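Local coordinates for beta-N-acetylglucosaminidase-like protein Glycoside hydrolase family 20 (Flavobacterium johnsoniae, PDB 6YHH) that probably cleaves terminal N-acetylglucosamine residues from chitin fragments as a family 20 glycoside hydrolase of bacterial chitin metabolism, at residues A[452-457]-A[545-550]; A[149-154]-A[160-165]; A[461-466]-A[559-564]; A[386-391]-A[536-541]. All coordinates share one frame; numbering follows the deposited sequence. Where two conformers were deposited one is given.

Contact 1 of 4, residues A[452-457]-A[545-550]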
loop_
_atom_site.group_PDB
_atom_site.type_symbol
_atom_site.label_atom_id
_atom_site.label_comp_id
_atom_site.label_asym_id
_atom_site.label_seq_id
_atom_site.Cartn_x
_atom_site.Cartn_y
_atom_site.Cartn_z
ATOM N N THR A 452 0.373 18.889 0.692
ATOM C CA THR A 452 0.429 17.798 1.693
ATOM C C THR A 452 0.755 18.173 3.123
ATOM O O THR A 452 1.104 17.281 3.907
ATOM C CB THR A 452 1.318 16.664 1.188
ATOM O OG1 THR A 452 2.662 17.131 0.939
ATOM C CG2 THR A 452 0.780 16.010 -0.024
ATOM N N GLU A 453 0.452 19.407 3.533
ATOM C CA GLU A 453 0.545 19.750 4.949
ATOM C C GLU A 453 -0.163 18.753 5.832
ATOM O O GLU A 453 0.359 18.394 6.923
ATOM C CB GLU A 453 -0.051 21.087 5.250
ATOM C CG GLU A 453 0.680 22.305 4.670
ATOM C CD GLU A 453 0.360 22.735 3.288
ATOM O OE1 GLU A 453 -0.172 21.913 2.485
ATOM O OE2 GLU A 453 0.591 23.964 3.035
ATOM N N LEU A 454 -1.382 18.326 5.410
ATOM C CA LEU A 454 -2.236 17.536 6.209
ATOM C C LEU A 454 -2.571 16.154 5.605
ATOM O O LEU A 454 -3.649 15.621 5.865
ATOM C CB LEU A 454 -3.549 18.285 6.521
ATOM C CG LEU A 454 -3.381 19.684 7.144
ATOM C CD1 LEU A 454 -4.733 20.457 7.304
ATOM C CD2 LEU A 454 -2.588 19.631 8.486
ATOM N N ALA A 455 -1.670 15.634 4.798
ATOM C CA ALA A 455 -1.837 14.301 4.193
ATOM C C ALA A 455 -0.532 13.548 4.235
ATOM O O ALA A 455 0.434 13.932 3.604
ATOM C CB ALA A 455 -2.350 14.415 2.807
ATOM N N THR A 456 -0.571 12.403 4.870
ATOM C CA THR A 456 0.577 11.476 4.911
ATOM C C THR A 456 0.480 10.554 3.737
ATOM O O THR A 456 -0.530 10.529 3.048
ATOM C CB THR A 456 0.487 10.637 6.184
ATOM O OG1 THR A 456 -0.794 9.963 6.177
ATOM C CG2 THR A 456 0.599 11.533 7.441
ATOM N N PRO A 457 1.499 9.735 3.530
ATOM C CA PRO A 457 1.327 8.691 2.480
ATOM C C PRO A 457 0.148 7.798 2.717
ATOM O O PRO A 457 -0.400 7.253 1.753
ATOM C CB PRO A 457 2.615 7.870 2.605
ATOM C CG PRO A 457 3.572 8.898 3.091
ATOM C CD PRO A 457 2.879 9.788 4.048
ATOM N N THR A 545 0.059 25.939 13.098
ATOM C CA THR A 545 0.836 25.513 14.243
ATOM C C THR A 545 0.184 24.386 15.040
ATOM O O THR A 545 0.786 23.899 16.011
ATOM C CB THR A 545 1.147 26.703 15.159
ATOM O OG1 THR A 545 -0.095 27.253 15.599
ATOM C CG2 THR A 545 1.961 27.731 14.311
ATOM N N GLU A 546 -1.032 23.986 14.702
ATOM C CA GLU A 546 -1.682 22.897 15.409
ATOM C C GLU A 546 -1.208 21.518 15.030
ATOM O O GLU A 546 -1.341 20.549 15.849
ATOM C CB GLU A 546 -3.203 22.974 15.220
ATOM C CG GLU A 546 -3.765 24.237 15.884
ATOM C CD GLU A 546 -5.273 24.299 15.864
ATOM O OE1 GLU A 546 -5.895 23.912 14.896
ATOM O OE2 GLU A 546 -5.949 24.717 16.877
ATOM N N TYR A 547 -0.745 21.381 13.773
ATOM C CA TYR A 547 -0.157 20.111 13.311
ATOM C C TYR A 547 1.202 20.451 12.701
ATOM O O TYR A 547 1.308 21.366 11.883
ATOM C CB TYR A 547 -0.950 19.544 12.186
ATOM C CG TYR A 547 -2.401 19.072 12.513
ATOM C CD1 TYR A 547 -3.445 19.975 12.654
ATOM C CD2 TYR A 547 -2.680 17.756 12.696
ATOM C CE1 TYR A 547 -4.732 19.568 12.931
ATOM C CE2 TYR A 547 -3.969 17.337 12.986
ATOM C CZ TYR A 547 -4.988 18.212 13.077
ATOM O OH TYR A 547 -6.323 17.762 13.274
ATOM N N GLN A 548 2.191 19.656 13.050
ATOM C CA GLN A 548 3.455 19.687 12.415
ATOM C C GLN A 548 3.538 18.631 11.331
ATOM O O GLN A 548 2.696 17.773 11.208
ATOM C CB GLN A 548 4.561 19.388 13.456
ATOM C CG GLN A 548 4.823 20.623 14.336
ATOM C CD GLN A 548 3.668 20.983 15.216
ATOM O OE1 GLN A 548 3.182 20.151 16.014
ATOM N NE2 GLN A 548 3.125 22.152 15.002
ATOM N N MET A 549 4.650 18.642 10.581
ATOM C CA MET A 549 4.824 17.716 9.479
ATOM C C MET A 549 5.152 16.260 9.998
ATOM O O MET A 549 5.354 15.389 9.191
ATOM C CB MET A 549 5.868 18.191 8.492
ATOM C CG MET A 549 5.584 19.523 7.753
ATOM S SD MET A 549 4.008 19.538 6.929
ATOM C CE MET A 549 3.031 20.510 8.067
ATOM N N TYR A 550 5.305 16.119 11.310
ATOM C CA TYR A 550 5.464 14.827 11.953
ATOM C C TYR A 550 4.316 14.475 12.949
ATOM O O TYR A 550 4.431 13.485 13.703
ATOM C CB TYR A 550 6.856 14.693 12.625
ATOM C CG TYR A 550 7.157 15.825 13.521
ATOM C CD1 TYR A 550 6.607 15.957 14.798
ATOM C CD2 TYR A 550 7.973 16.882 13.059
ATOM C CE1 TYR A 550 6.890 17.052 15.629
ATOM C CE2 TYR A 550 8.188 17.994 13.852
ATOM C CZ TYR A 550 7.691 18.067 15.119
ATOM O OH TYR A 550 8.002 19.182 15.867
#
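Met-549 folds its thioether over the backbone of Glu-453. Its CE lies 3.6 Å from Glu-453 O, and its SD is 3.8 Å from the same oxygen. The chain is bent at chi2 (-54°) and again at chi3 (102°), which curls the methyl in towards that carbonyl. A second, purely apolar touch sits beside it. Leu-454 CD2 is 4.0 Å from Tyr-547 CB and meets the root of the ring obliquely. The two side chains cross at about a right angle. Residues Thr-452 to Ala-455 form a type I beta turn, closed by a weak bond from Ala-455 N to Thr-452 O (3.3 Å). It follows strand 443-450 of the TIM barrel, at the end where the active site of such barrels lies. Glu-453 OE2 is hydrogen-bonded to a bound Tris molecule. The side chain of Glu-453 is about 7 Å from that of Glu-317, the predicted proton donor. Tyr-547 OH is held by Asp-659 and Arg-540, and its ring meets Phe-59 of the second subunit. Within 545-550, Gln-548 NE2 donates to Thr-545 O (3.1 Å) from above the carbonyl plane.

Contact 2 of 4, residues A[149-154]-A[160-165]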
loop_
_atom_site.group_PDB
_atom_site.type_symbol
_atom_site.label_atom_id
_atom_site.label_comp_id
_atom_site.label_asym_id
_atom_site.label_seq_id
_atom_site.Cartn_x
_atom_site.Cartn_y
_atom_site.Cartn_z
ATOM N N LEU A 149 -2.544 16.618 -12.261
ATOM C CA LEU A 149 -2.485 16.564 -10.779
ATOM C C LEU A 149 -1.091 17.027 -10.370
ATOM O O LEU A 149 -0.114 16.494 -10.891
ATOM C CB LEU A 149 -2.656 15.115 -10.213
ATOM C CG LEU A 149 -2.576 14.938 -8.698
ATOM C CD1 LEU A 149 -3.663 15.631 -7.911
ATOM C CD2 LEU A 149 -2.559 13.424 -8.371
ATOM N N MET A 150 -1.051 17.926 -9.383
ATOM C CA MET A 150 0.165 18.310 -8.691
ATOM C C MET A 150 0.279 17.491 -7.403
ATOM O O MET A 150 -0.642 17.485 -6.611
ATOM C CB MET A 150 0.214 19.769 -8.358
ATOM C CG MET A 150 1.593 20.180 -7.886
ATOM S SD MET A 150 1.585 21.647 -6.855
ATOM C CE MET A 150 0.958 20.757 -5.422
ATOM N N LEU A 151 1.420 16.862 -7.191
ATOM C CA LEU A 151 1.731 16.173 -5.890
ATOM C C LEU A 151 2.824 16.919 -5.134
ATOM O O LEU A 151 3.906 17.184 -5.703
ATOM C CB LEU A 151 2.197 14.749 -6.136
ATOM C CG LEU A 151 2.550 13.850 -4.922
ATOM C CD1 LEU A 151 2.269 12.351 -5.227
ATOM C CD2 LEU A 151 3.986 14.023 -4.502
ATOM N N ASP A 152 2.492 17.383 -3.943
ATOM C CA ASP A 152 3.467 18.068 -3.009
ATOM C C ASP A 152 4.236 17.009 -2.274
ATOM O O ASP A 152 3.691 16.276 -1.406
ATOM C CB ASP A 152 2.662 18.953 -2.084
ATOM C CG ASP A 152 3.441 19.627 -0.999
ATOM O OD1 ASP A 152 4.699 19.454 -0.862
ATOM O OD2 ASP A 152 2.764 20.329 -0.196
ATOM N N ALA A 153 5.505 16.834 -2.658
ATOM C CA ALA A 153 6.338 15.853 -1.981
ATOM C C ALA A 153 7.184 16.478 -0.844
ATOM O O ALA A 153 7.942 15.786 -0.158
ATOM C CB ALA A 153 7.258 15.185 -2.996
ATOM N N SER A 154 7.025 17.786 -0.612
ATOM C CA SER A 154 7.822 18.474 0.395
ATOM C C SER A 154 7.160 18.437 1.814
ATOM O O SER A 154 7.816 18.125 2.799
ATOM C CB SER A 154 8.076 19.944 -0.026
ATOM O OG SER A 154 8.745 20.667 0.988
ATOM N N VAL A 160 7.918 6.449 -3.503
ATOM C CA VAL A 160 7.773 5.962 -4.865
ATOM C C VAL A 160 6.475 5.245 -5.066
ATOM O O VAL A 160 5.810 5.445 -6.119
ATOM C CB VAL A 160 8.975 5.085 -5.231
ATOM C CG1 VAL A 160 8.688 4.280 -6.474
ATOM C CG2 VAL A 160 10.225 5.922 -5.328
ATOM N N ASP A 161 6.043 4.381 -4.122
ATOM C CA ASP A 161 4.800 3.630 -4.339
ATOM C C ASP A 161 3.561 4.528 -4.494
ATOM O O ASP A 161 2.628 4.215 -5.243
ATOM C CB ASP A 161 4.546 2.551 -3.269
ATOM C CG ASP A 161 4.436 3.112 -1.859
ATOM O OD1 ASP A 161 5.321 3.756 -1.420
ATOM O OD2 ASP A 161 3.438 2.805 -1.209
ATOM N N VAL A 162 3.537 5.616 -3.719
ATOM C CA VAL A 162 2.413 6.547 -3.809
ATOM C C VAL A 162 2.391 7.196 -5.172
ATOM O O VAL A 162 1.323 7.308 -5.821
ATOM C CB VAL A 162 2.533 7.668 -2.767
ATOM C CG1 VAL A 162 1.387 8.659 -2.901
ATOM C CG2 VAL A 162 2.515 7.095 -1.314
ATOM N N VAL A 163 3.558 7.605 -5.665
ATOM C CA VAL A 163 3.656 8.301 -6.948
ATOM C C VAL A 163 3.206 7.347 -8.063
ATOM O O VAL A 163 2.384 7.725 -8.931
ATOM C CB VAL A 163 5.109 8.772 -7.176
ATOM C CG1 VAL A 163 5.270 9.327 -8.592
ATOM C CG2 VAL A 163 5.511 9.799 -6.130
ATOM N N LYS A 164 3.702 6.105 -8.048
ATOM C CA LYS A 164 3.374 5.150 -9.078
ATOM C C LYS A 164 1.871 4.866 -9.144
ATOM O O LYS A 164 1.271 4.914 -10.231
ATOM C CB LYS A 164 4.152 3.847 -8.943
ATOM C CG LYS A 164 5.621 3.950 -9.299
ATOM C CD LYS A 164 6.312 2.631 -9.134
ATOM C CE LYS A 164 7.710 2.654 -9.663
ATOM N NZ LYS A 164 8.374 1.287 -9.700
ATOM N N ARG A 165 1.233 4.580 -8.011
ATOM C CA ARG A 165 -0.178 4.216 -8.121
ATOM C C ARG A 165 -0.986 5.420 -8.547
ATOM O O ARG A 165 -2.091 5.286 -9.186
ATOM C CB ARG A 165 -0.748 3.595 -6.866
ATOM C CG ARG A 165 -0.762 4.450 -5.612
ATOM C CD ARG A 165 -1.278 3.694 -4.411
ATOM N NE ARG A 165 -1.376 4.506 -3.219
ATOM C CZ ARG A 165 -0.512 4.499 -2.190
ATOM N NH1 ARG A 165 -0.672 5.303 -1.176
ATOM N NH2 ARG A 165 0.544 3.674 -2.207
#
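Asp-152 OD1 accepts the backbone N-H of Ser-154 at 2.9 Å, forming an Asx turn at the end of strand 146-152. The donor arrives nearly along the C-O axis of the carboxylate. OD2 of the same group forms a salt bridge with Arg-155, so both oxygens have partners close by in the chain. This turn starts the link from the strand to helix 160-172. The strand, the helix and strand 177-184 make a beta-alpha-beta unit of the TIM barrel. The contact is the seam between that strand and its helix.

The seam itself is apolar and buried. Leu-151 reaches from the strand to the helix through one methyl, CD1. CG stands anti to the backbone N (chi1 -179°), which extends the side chain towards the helix. CD1 comes within 4.2 Å of Val-163 CG2 and 4.5 Å of Val-162 CG1. The methyl therefore rests against two consecutive residues of the first helical turn. The apolar layer continues from Leu-151 onto Phe-178 of the next strand, and from Val-163 onto Tyr-208 and Ile-216 of helix 210-222.

Polar groups lie on another side of the helix. Arg-165 forms a salt bridge through NE with Asp-461. Arg-165 NH2 and Asp-161 OD2 form a salt bridge at 3.2 Å, in which the hydrogen bond is weak; the oxygen lies at the edge of the guanidinium and in its plane. One face of that guanidinium lies over Val-162 CA, which is 3.8 Å above the plane and offset towards the rim.

Contact 3 of 4, residues A[461-466]-A[559-564]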
loop_
_atom_site.group_PDB
_atom_site.type_symbol
_atom_site.label_atom_id
_atom_site.label_comp_id
_atom_site.label_asym_id
_atom_site.label_seq_id
_atom_site.Cartn_x
_atom_site.Cartn_y
_atom_site.Cartn_z
ATOM N N ASP A 461 -4.264 9.299 -0.706
ATOM C CA ASP A 461 -5.274 8.890 -1.694
ATOM C C ASP A 461 -6.728 9.248 -1.262
ATOM O O ASP A 461 -7.544 9.639 -2.144
ATOM C CB ASP A 461 -5.192 7.407 -1.991
ATOM C CG ASP A 461 -3.930 6.983 -2.661
ATOM O OD1 ASP A 461 -3.204 7.827 -3.127
ATOM O OD2 ASP A 461 -3.719 5.712 -2.721
ATOM N N SER A 462 -7.017 9.223 0.060
ATOM C CA SER A 462 -8.327 9.595 0.537
ATOM C C SER A 462 -8.649 11.064 0.281
ATOM O O SER A 462 -9.838 11.479 0.264
ATOM C CB SER A 462 -8.497 9.315 2.035
ATOM O OG SER A 462 -7.802 10.183 2.858
ATOM N N ARG A 463 -7.623 11.872 0.214
ATOM C CA ARG A 463 -7.796 13.308 -0.123
ATOM C C ARG A 463 -7.933 13.502 -1.649
ATOM O O ARG A 463 -8.787 14.277 -2.149
ATOM C CB ARG A 463 -6.624 14.118 0.477
ATOM C CG ARG A 463 -6.889 14.536 1.931
ATOM C CD ARG A 463 -7.239 13.428 2.903
ATOM N NE ARG A 463 -7.656 13.986 4.193
ATOM C CZ ARG A 463 -8.640 13.463 4.942
ATOM N NH1 ARG A 463 -9.171 12.268 4.653
ATOM N NH2 ARG A 463 -9.028 14.115 6.065
ATOM N N VAL A 464 -7.083 12.848 -2.425
ATOM C CA VAL A 464 -7.080 13.031 -3.900
ATOM C C VAL A 464 -8.313 12.437 -4.566
ATOM O O VAL A 464 -8.881 13.075 -5.453
ATOM C CB VAL A 464 -5.784 12.486 -4.522
ATOM C CG1 VAL A 464 -5.756 12.668 -6.026
ATOM C CG2 VAL A 464 -4.635 13.239 -3.898
ATOM N N TRP A 465 -8.704 11.248 -4.150
ATOM C CA TRP A 465 -9.744 10.411 -4.821
ATOM C C TRP A 465 -10.895 10.205 -3.894
ATOM O O TRP A 465 -10.691 9.938 -2.685
ATOM C CB TRP A 465 -9.134 9.059 -5.224
ATOM C CG TRP A 465 -7.861 9.240 -6.058
ATOM C CD1 TRP A 465 -6.535 9.067 -5.648
ATOM C CD2 TRP A 465 -7.789 9.694 -7.426
ATOM N NE1 TRP A 465 -5.687 9.417 -6.686
ATOM C CE2 TRP A 465 -6.437 9.792 -7.779
ATOM C CE3 TRP A 465 -8.779 10.098 -8.382
ATOM C CZ2 TRP A 465 -6.027 10.260 -9.009
ATOM C CZ3 TRP A 465 -8.364 10.522 -9.626
ATOM C CH2 TRP A 465 -6.966 10.626 -9.926
ATOM N N PRO A 466 -12.154 10.264 -4.403
ATOM C CA PRO A 466 -12.464 10.332 -5.811
ATOM C C PRO A 466 -12.687 11.728 -6.367
ATOM O O PRO A 466 -13.047 11.865 -7.560
ATOM C CB PRO A 466 -13.767 9.547 -5.909
ATOM C CG PRO A 466 -14.453 9.932 -4.614
ATOM C CD PRO A 466 -13.330 9.991 -3.591
ATOM N N ALA A 559 -9.989 9.892 8.883
ATOM C CA ALA A 559 -10.922 8.932 8.307
ATOM C C ALA A 559 -12.114 9.527 7.645
ATOM O O ALA A 559 -12.808 8.858 6.879
ATOM C CB ALA A 559 -11.406 8.001 9.452
ATOM N N CYS A 560 -12.315 10.840 7.827
ATOM C CA CYS A 560 -13.442 11.517 7.211
ATOM C C CYS A 560 -13.088 12.249 5.899
ATOM O O CYS A 560 -11.894 12.618 5.650
ATOM C CB CYS A 560 -14.073 12.540 8.174
ATOM S SG CYS A 560 -14.770 11.797 9.651
ATOM N N THR A 561 -14.138 12.398 5.053
ATOM C CA THR A 561 -13.979 13.054 3.769
ATOM C C THR A 561 -15.128 13.982 3.506
ATOM O O THR A 561 -16.162 13.805 4.124
ATOM C CB THR A 561 -13.870 11.991 2.649
ATOM O OG1 THR A 561 -14.853 10.960 2.865
ATOM C CG2 THR A 561 -12.529 11.303 2.749
ATOM N N PRO A 562 -15.030 14.925 2.538
ATOM C CA PRO A 562 -16.226 15.710 2.138
ATOM C C PRO A 562 -17.273 14.844 1.459
ATOM O O PRO A 562 -17.046 13.667 1.208
ATOM C CB PRO A 562 -15.690 16.716 1.107
ATOM C CG PRO A 562 -14.215 16.454 1.004
ATOM C CD PRO A 562 -13.869 15.213 1.696
ATOM N N ASP A 563 -18.456 15.415 1.288
ATOM C CA ASP A 563 -19.592 14.716 0.640
ATOM C C ASP A 563 -19.915 13.429 1.407
ATOM O O ASP A 563 -20.093 12.327 0.840
ATOM C CB ASP A 563 -19.288 14.462 -0.849
ATOM C CG ASP A 563 -19.036 15.746 -1.608
ATOM O OD1 ASP A 563 -19.992 16.487 -1.821
ATOM O OD2 ASP A 563 -17.814 16.019 -1.899
ATOM N N ALA A 564 -19.977 13.544 2.733
ATOM C CA ALA A 564 -20.230 12.347 3.545
ATOM C C ALA A 564 -21.532 11.656 3.102
ATOM O O ALA A 564 -22.566 12.326 2.992
ATOM C CB ALA A 564 -20.361 12.805 4.998
#
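Arg-463 NH1 donates to Cys-560 O across the contact at 2.9 Å. The bond is bent, with an N-H...O angle of 131°, and the oxygen is tilted out of the guanidinium plane. NH2 adds a weak bond to the same oxygen at 3.3 Å. Cys-560 O thus takes two N-H groups from one guanidinium, the second of them weak.

NH1 has a second acceptor in its own helix. It donates to Ser-462 OG at 3.1 Å, and this bond is straighter (156°). Ser-462 OG is also hydrogen-bonded to Thr-459 O, its strongest partner. NH2 also donates to Ala-557 O. The guanidinium is therefore fixed by acceptors from two parts of the chain. A bend at chi2 (55°) turns the arginine back from its starting direction, since its CB points away from 559-564.

Helix 460-464 follows the last strand of the TIM barrel, 443-450. Segment 559-564 links helix 556-559 to helix 565-579, so the arginine ties the catalytic barrel to the later helical part of the chain.

The methyl CG2 of Thr-561 packs against polar atoms: it lies 3.7 Å from Ser-462 O and 4.0 Å from Arg-463 NH1. It stands anti to the carbonyl carbon of its own residue, beside the backbone N. The side chains of Thr-561 and Arg-463 cross obliquely. Further along the second segment, Asp-563 OD1 forms a salt bridge with Arg-488, and its OD2 accepts from Val-420 N.

Contact 4 of 4, residues A[386-391]-A[536-541]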
loop_
_atom_site.group_PDB
_atom_site.type_symbol
_atom_site.label_atom_id
_atom_site.label_comp_id
_atom_site.label_asym_id
_atom_site.label_seq_id
_atom_site.Cartn_x
_atom_site.Cartn_y
_atom_site.Cartn_z
ATOM N N PRO A 386 -10.658 33.868 -4.266
ATOM C CA PRO A 386 -11.194 34.508 -3.063
ATOM C C PRO A 386 -10.461 34.258 -1.754
ATOM O O PRO A 386 -10.459 35.099 -0.890
ATOM C CB PRO A 386 -12.652 33.993 -3.000
ATOM C CG PRO A 386 -12.615 32.698 -3.794
ATOM C CD PRO A 386 -11.641 33.014 -4.930
ATOM N N ASN A 387 -9.840 33.097 -1.609
ATOM C CA ASN A 387 -9.007 32.839 -0.417
ATOM C C ASN A 387 -7.807 33.808 -0.268
ATOM O O ASN A 387 -7.280 33.967 0.835
ATOM C CB ASN A 387 -8.477 31.404 -0.399
ATOM C CG ASN A 387 -9.548 30.358 -0.266
ATOM O OD1 ASN A 387 -10.715 30.634 0.077
ATOM N ND2 ASN A 387 -9.194 29.127 -0.577
ATOM N N GLU A 388 -7.391 34.430 -1.353
ATOM C CA GLU A 388 -6.274 35.419 -1.439
ATOM C C GLU A 388 -6.807 36.803 -1.705
ATOM O O GLU A 388 -6.055 37.718 -2.024
ATOM C CB GLU A 388 -5.311 34.953 -2.555
ATOM C CG GLU A 388 -4.657 33.599 -2.348
ATOM C CD GLU A 388 -5.542 32.379 -2.443
ATOM O OE1 GLU A 388 -6.383 32.304 -3.399
ATOM O OE2 GLU A 388 -5.340 31.435 -1.612
ATOM N N GLY A 389 -8.126 36.957 -1.564
ATOM C CA GLY A 389 -8.816 38.240 -1.792
ATOM C C GLY A 389 -9.013 38.670 -3.214
ATOM O O GLY A 389 -9.249 39.873 -3.484
ATOM N N MET A 390 -8.927 37.711 -4.135
ATOM C CA MET A 390 -9.029 37.961 -5.567
ATOM C C MET A 390 -10.303 37.364 -6.118
ATOM O O MET A 390 -11.004 36.640 -5.429
ATOM C CB MET A 390 -7.870 37.290 -6.270
ATOM C CG MET A 390 -6.838 38.243 -6.814
ATOM S SD MET A 390 -5.236 37.730 -6.234
ATOM C CE MET A 390 -5.229 38.994 -4.952
ATOM N N VAL A 391 -10.588 37.669 -7.375
ATOM C CA VAL A 391 -11.749 37.076 -8.074
ATOM C C VAL A 391 -11.265 35.783 -8.723
ATOM O O VAL A 391 -10.217 35.779 -9.385
ATOM C CB VAL A 391 -12.296 38.025 -9.150
ATOM C CG1 VAL A 391 -13.270 37.290 -10.049
ATOM C CG2 VAL A 391 -12.952 39.308 -8.511
ATOM N N LYS A 536 -12.920 22.623 6.731
ATOM C CA LYS A 536 -12.571 23.049 5.382
ATOM C C LYS A 536 -11.748 24.318 5.328
ATOM O O LYS A 536 -11.849 25.165 6.219
ATOM C CB LYS A 536 -13.852 23.244 4.551
ATOM C CG LYS A 536 -14.656 21.965 4.398
ATOM C CD LYS A 536 -16.093 22.209 3.896
ATOM C CE LYS A 536 -16.819 20.927 3.470
ATOM N NZ LYS A 536 -16.964 20.004 4.636
ATOM N N GLY A 537 -10.998 24.504 4.255
ATOM C CA GLY A 537 -10.304 25.771 4.077
ATOM C C GLY A 537 -8.990 25.715 4.869
ATOM O O GLY A 537 -8.212 24.739 4.743
ATOM N N TYR A 538 -8.815 26.733 5.722
ATOM C CA TYR A 538 -7.603 26.813 6.541
ATOM C C TYR A 538 -7.965 26.773 8.027
ATOM O O TYR A 538 -7.306 27.392 8.852
ATOM C CB TYR A 538 -6.765 28.072 6.081
ATOM C CG TYR A 538 -6.220 27.975 4.621
ATOM C CD1 TYR A 538 -5.117 27.211 4.316
ATOM C CD2 TYR A 538 -6.872 28.590 3.558
ATOM C CE1 TYR A 538 -4.629 27.107 2.995
ATOM C CE2 TYR A 538 -6.419 28.498 2.254
ATOM C CZ TYR A 538 -5.308 27.703 1.947
ATOM O OH TYR A 538 -4.817 27.577 0.583
ATOM N N THR A 539 -9.025 25.985 8.396
ATOM C CA THR A 539 -9.499 25.883 9.721
ATOM C C THR A 539 -9.169 24.616 10.469
ATOM O O THR A 539 -9.394 24.507 11.697
ATOM C CB THR A 539 -11.027 26.121 9.754
ATOM O OG1 THR A 539 -11.731 25.078 9.039
ATOM C CG2 THR A 539 -11.352 27.446 9.115
ATOM N N ARG A 540 -8.684 23.586 9.802
ATOM C CA ARG A 540 -8.253 22.400 10.516
ATOM C C ARG A 540 -6.962 22.637 11.309
ATOM O O ARG A 540 -6.882 22.246 12.478
ATOM C CB ARG A 540 -8.079 21.174 9.588
ATOM C CG ARG A 540 -7.492 19.934 10.299
ATOM C CD ARG A 540 -7.727 18.598 9.585
ATOM N NE ARG A 540 -7.094 17.566 10.401
ATOM C CZ ARG A 540 -6.734 16.349 10.021
ATOM N NH1 ARG A 540 -7.044 15.891 8.832
ATOM N NH2 ARG A 540 -6.176 15.512 10.853
ATOM N N ASN A 541 -5.973 23.206 10.657
ATOM C CA ASN A 541 -4.643 23.462 11.280
ATOM C C ASN A 541 -4.562 24.957 11.483
ATOM O O ASN A 541 -3.948 25.667 10.661
ATOM C CB ASN A 541 -3.607 22.982 10.328
ATOM C CG ASN A 541 -2.201 23.084 10.893
ATOM O OD1 ASN A 541 -2.030 23.367 12.061
ATOM N ND2 ASN A 541 -1.198 22.944 10.041
HETATM O O HOH W 1 -6.370 29.017 -1.557
#
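Asn-387 and Tyr-538 touch directly where the amide nitrogen ND2 comes 4.0 Å from ring atom CE2. The side chains run obliquely to each other. Amide and ring planes are nearly perpendicular, 82° apart, and ND2 approaches the ring obliquely. Leu-416 packs against both residues.

A water carries the polar part of the contact. It accepts from Asn-387 ND2 at 3.0 Å and donates to Glu-388 OE2 at 2.6 Å. It also bonds Tyr-538 OH at 3.0 Å, lying at the edge of the ring and in its plane. The water bridges Glu-388 OE2 and Tyr-538 OH, which are 4.5 Å apart.

These loops lie by the active site of the TIM barrel. Loop 386-391 follows barrel strand 379-382, and Glu-388 is about 6 Å from the predicted proton donor Glu-317, side chain to side chain. Tyr-538 OH is hydrogen-bonded to a bound Tris molecule, probably from the crystallisation liquor, consistent with a pocket there.

Other bonds hold the groups in place. Asn-387 ND2 also bonds Tyr-418 OH, and Glu-388 OE1 accepts from Gly-385 N. Within the loops, Gly-389 N donates to Pro-386 O at 3.1 Å, and Thr-539 OG1 donates to Lys-536 O at 2.8 Å. Between Lys-536 and Tyr-538 the backbone passes through Gly-537, where phi is positive (84°).

Contact 2 comes first along the chain and closes before the others open. Contacts 1, 3 and 4 cross one another: each pairs a piece of the catalytic barrel with a piece of the region 536-564 that follows it. Their centres are 16 to 19 Å apart; those of contacts 2 and 4 are about 24 Å apart, without touch. Contacts 1 and 2 meet through Thr-452, just after strand 443-450, and Asp-152, at the end of the parallel strand 146-152. Arg-165 and Asp-461 join contacts 2 and 3. Tyr-547 joins contact 1 to Arg-540 and Asn-541 of contact 4. Both lie near the predicted proton donor Glu-317 and Tris, so residues from both regions border this site.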